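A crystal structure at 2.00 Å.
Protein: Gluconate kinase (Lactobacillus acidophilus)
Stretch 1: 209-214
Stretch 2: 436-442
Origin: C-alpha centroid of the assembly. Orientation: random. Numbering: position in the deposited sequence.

Stretch 1 209-214: QPTKVI
Stretch 2 436-442: FLARQAL

No hydrogen bond joins these two stretches, although polar atoms lie within the contact: a turn rests against one side of a helix through van der Waals packing alone, burying 232 Å² summed over both sides. The segments belong to one chain, and no two touching residues are closer than 226 positions in sequence.

Stretch 1 opens with a type I beta turn from Gln209 to Lys212, closed by a bond from Lys212 N to Gln209 O of 3.0 Å. Pro210 has phi/psi of -53/-28, and its ring, puckered C-gamma exo, fixes phi near the value the second position of such a turn requires. Thr211 follows at -87/-3. The chain then extends, with Lys212 at -62/134, Val213 at -86/122 and Ile214 at -100/112. Stretch 2 continues a helix that begins earlier in the chain and runs through Ala441, with phi near -60 and psi between -38 and -49. Successive bonds run from Gln440 N to Phe436 O (2.9 Å), Ala441 N to Leu437 O (2.9 Å) and Leu442 N to Ala438 O (2.8 Å). Leu442, at -81/-1, departs from the helical psi.

The register is set by Thr211 and Ala441, whose CA atoms lie 5.4 Å apart. So close an approach suits alanine, whose CB points toward the turn and lies 3.5 Å from Thr211 O. Thr211 is the centre of the contact, with 73 Å² covered. Its CA-to-CB bond points sideways, and chi1 of 44° (p) places CG2 3.5 Å from Gln440 OE1 and 3.8 Å from Leu437 O. That carbonyl is already the acceptor for Ala441 N, so a methyl can pack beside it without leaving it unpaired. Thr211 CG2 also lies 4.2 Å from Leu437 CD2.

Leu437, one helical turn before Ala441, points toward stretch 1 in the m, t rotamer (-62°, 179°). Its CD1 meets Pro210 CB at 3.8 Å, an apolar contact well served by a compact ring and a branched side chain. Gln440, also directed toward the turn, adopts m, t with chi3 of -53°; its NE2 is hydrogen-bonded elsewhere in the structure.

Beyond the turn, Val213, with chi1 of 177° (t), brings CG2 to 4.2 Å from Ala441 CB, a looser apolar contact. Lys212 points away, its chain extended apart from chi2 of 142°, which suits an exposed charged residue. On the helix, Ala438 likewise points away; in stretch 1, Gln209 and Ile214 are out of reach.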

# COMPACT_ATOMS: atom_id res chain seq x y z
N GLN A 209 33.24 22.54 -26.83
CA GLN A 209 31.93 23.16 -26.56
C GLN A 209 30.86 22.63 -27.52
O GLN A 209 31.17 22.26 -28.66
CB GLN A 209 31.97 24.68 -26.75
CG GLN A 209 33.14 25.42 -26.15
CD GLN A 209 33.33 26.78 -26.81
OE1 GLN A 209 32.35 27.45 -27.17
NE2 GLN A 209 34.58 27.19 -27.00
N PRO A 210 29.60 22.62 -27.06
CA PRO A 210 28.44 22.18 -27.86
C PRO A 210 28.31 22.89 -29.20
O PRO A 210 27.78 22.30 -30.13
CB PRO A 210 27.24 22.51 -26.97
CG PRO A 210 27.79 22.33 -25.57
CD PRO A 210 29.23 22.83 -25.65
N THR A 211 28.79 24.13 -29.30
CA THR A 211 28.64 24.91 -30.51
C THR A 211 29.77 24.67 -31.52
O THR A 211 29.76 25.22 -32.62
CB THR A 211 28.59 26.42 -30.20
OG1 THR A 211 29.61 26.74 -29.25
CG2 THR A 211 27.22 26.82 -29.62
N LYS A 212 30.75 23.85 -31.15
CA LYS A 212 31.89 23.65 -32.03
C LYS A 212 31.49 23.03 -33.37
O LYS A 212 30.73 22.07 -33.43
CB LYS A 212 32.98 22.79 -31.38
CG LYS A 212 34.15 22.54 -32.35
CD LYS A 212 35.49 22.57 -31.67
CE LYS A 212 36.63 22.47 -32.71
NZ LYS A 212 37.97 22.72 -32.10
N VAL A 213 32.01 23.59 -34.45
CA VAL A 213 31.73 23.07 -35.79
C VAL A 213 32.72 21.96 -36.09
O VAL A 213 33.93 22.18 -36.04
CB VAL A 213 31.88 24.17 -36.86
CG1 VAL A 213 31.66 23.58 -38.24
CG2 VAL A 213 30.90 25.32 -36.61
N ILE A 214 32.21 20.77 -36.38
CA ILE A 214 33.04 19.64 -36.76
C ILE A 214 32.99 19.52 -38.29
O ILE A 214 31.94 19.19 -38.85
CB ILE A 214 32.54 18.34 -36.15
CG1 ILE A 214 32.16 18.51 -34.67
CG2 ILE A 214 33.59 17.25 -36.32
CD1 ILE A 214 33.26 19.06 -33.80
N PHE A 436 19.09 25.64 -31.95
CA PHE A 436 19.60 26.90 -31.41
C PHE A 436 21.15 26.93 -31.32
O PHE A 436 21.78 27.96 -31.61
CB PHE A 436 18.95 27.24 -30.06
CG PHE A 436 19.44 28.54 -29.48
CD1 PHE A 436 18.90 29.75 -29.90
CD2 PHE A 436 20.44 28.56 -28.53
CE1 PHE A 436 19.35 30.94 -29.38
CE2 PHE A 436 20.89 29.75 -28.01
CZ PHE A 436 20.34 30.95 -28.44
N LEU A 437 21.76 25.84 -30.90
CA LEU A 437 23.23 25.77 -30.90
C LEU A 437 23.76 26.03 -32.31
O LEU A 437 24.77 26.73 -32.49
CB LEU A 437 23.71 24.40 -30.43
CG LEU A 437 23.36 23.92 -29.02
CD1 LEU A 437 23.93 22.52 -28.82
CD2 LEU A 437 23.89 24.85 -27.95
N ALA A 438 23.08 25.48 -33.30
CA ALA A 438 23.47 25.71 -34.69
C ALA A 438 23.39 27.21 -35.01
O ALA A 438 24.31 27.78 -35.61
CB ALA A 438 22.59 24.91 -35.64
N ARG A 439 22.29 27.85 -34.60
CA ARG A 439 22.13 29.27 -34.83
C ARG A 439 23.26 30.06 -34.18
O ARG A 439 23.78 31.02 -34.75
CB ARG A 439 20.76 29.77 -34.36
CG ARG A 439 19.60 29.21 -35.18
CD ARG A 439 18.25 29.86 -34.84
NE ARG A 439 18.25 31.31 -35.03
CZ ARG A 439 17.96 31.93 -36.17
NH1 ARG A 439 17.66 31.22 -37.26
NH2 ARG A 439 17.98 33.25 -36.24
N GLN A 440 23.67 29.65 -32.99
CA GLN A 440 24.83 30.28 -32.37
C GLN A 440 26.10 30.07 -33.21
O GLN A 440 26.84 31.01 -33.49
CB GLN A 440 25.06 29.74 -30.95
CG GLN A 440 24.06 30.27 -29.92
CD GLN A 440 24.38 29.78 -28.53
OE1 GLN A 440 24.52 28.58 -28.30
NE2 GLN A 440 24.52 30.71 -27.59
N ALA A 441 26.35 28.83 -33.62
CA ALA A 441 27.56 28.54 -34.41
C ALA A 441 27.58 29.36 -35.71
O ALA A 441 28.63 29.84 -36.13
CB ALA A 441 27.64 27.06 -34.72
N LEU A 442 26.41 29.54 -36.32
CA LEU A 442 26.29 30.28 -37.58
C LEU A 442 26.26 31.79 -37.40
O LEU A 442 26.16 32.51 -38.39
CB LEU A 442 25.03 29.85 -38.33
CG LEU A 442 24.93 28.38 -38.73
CD1 LEU A 442 23.56 28.07 -39.31
CD2 LEU A 442 26.04 28.02 -39.72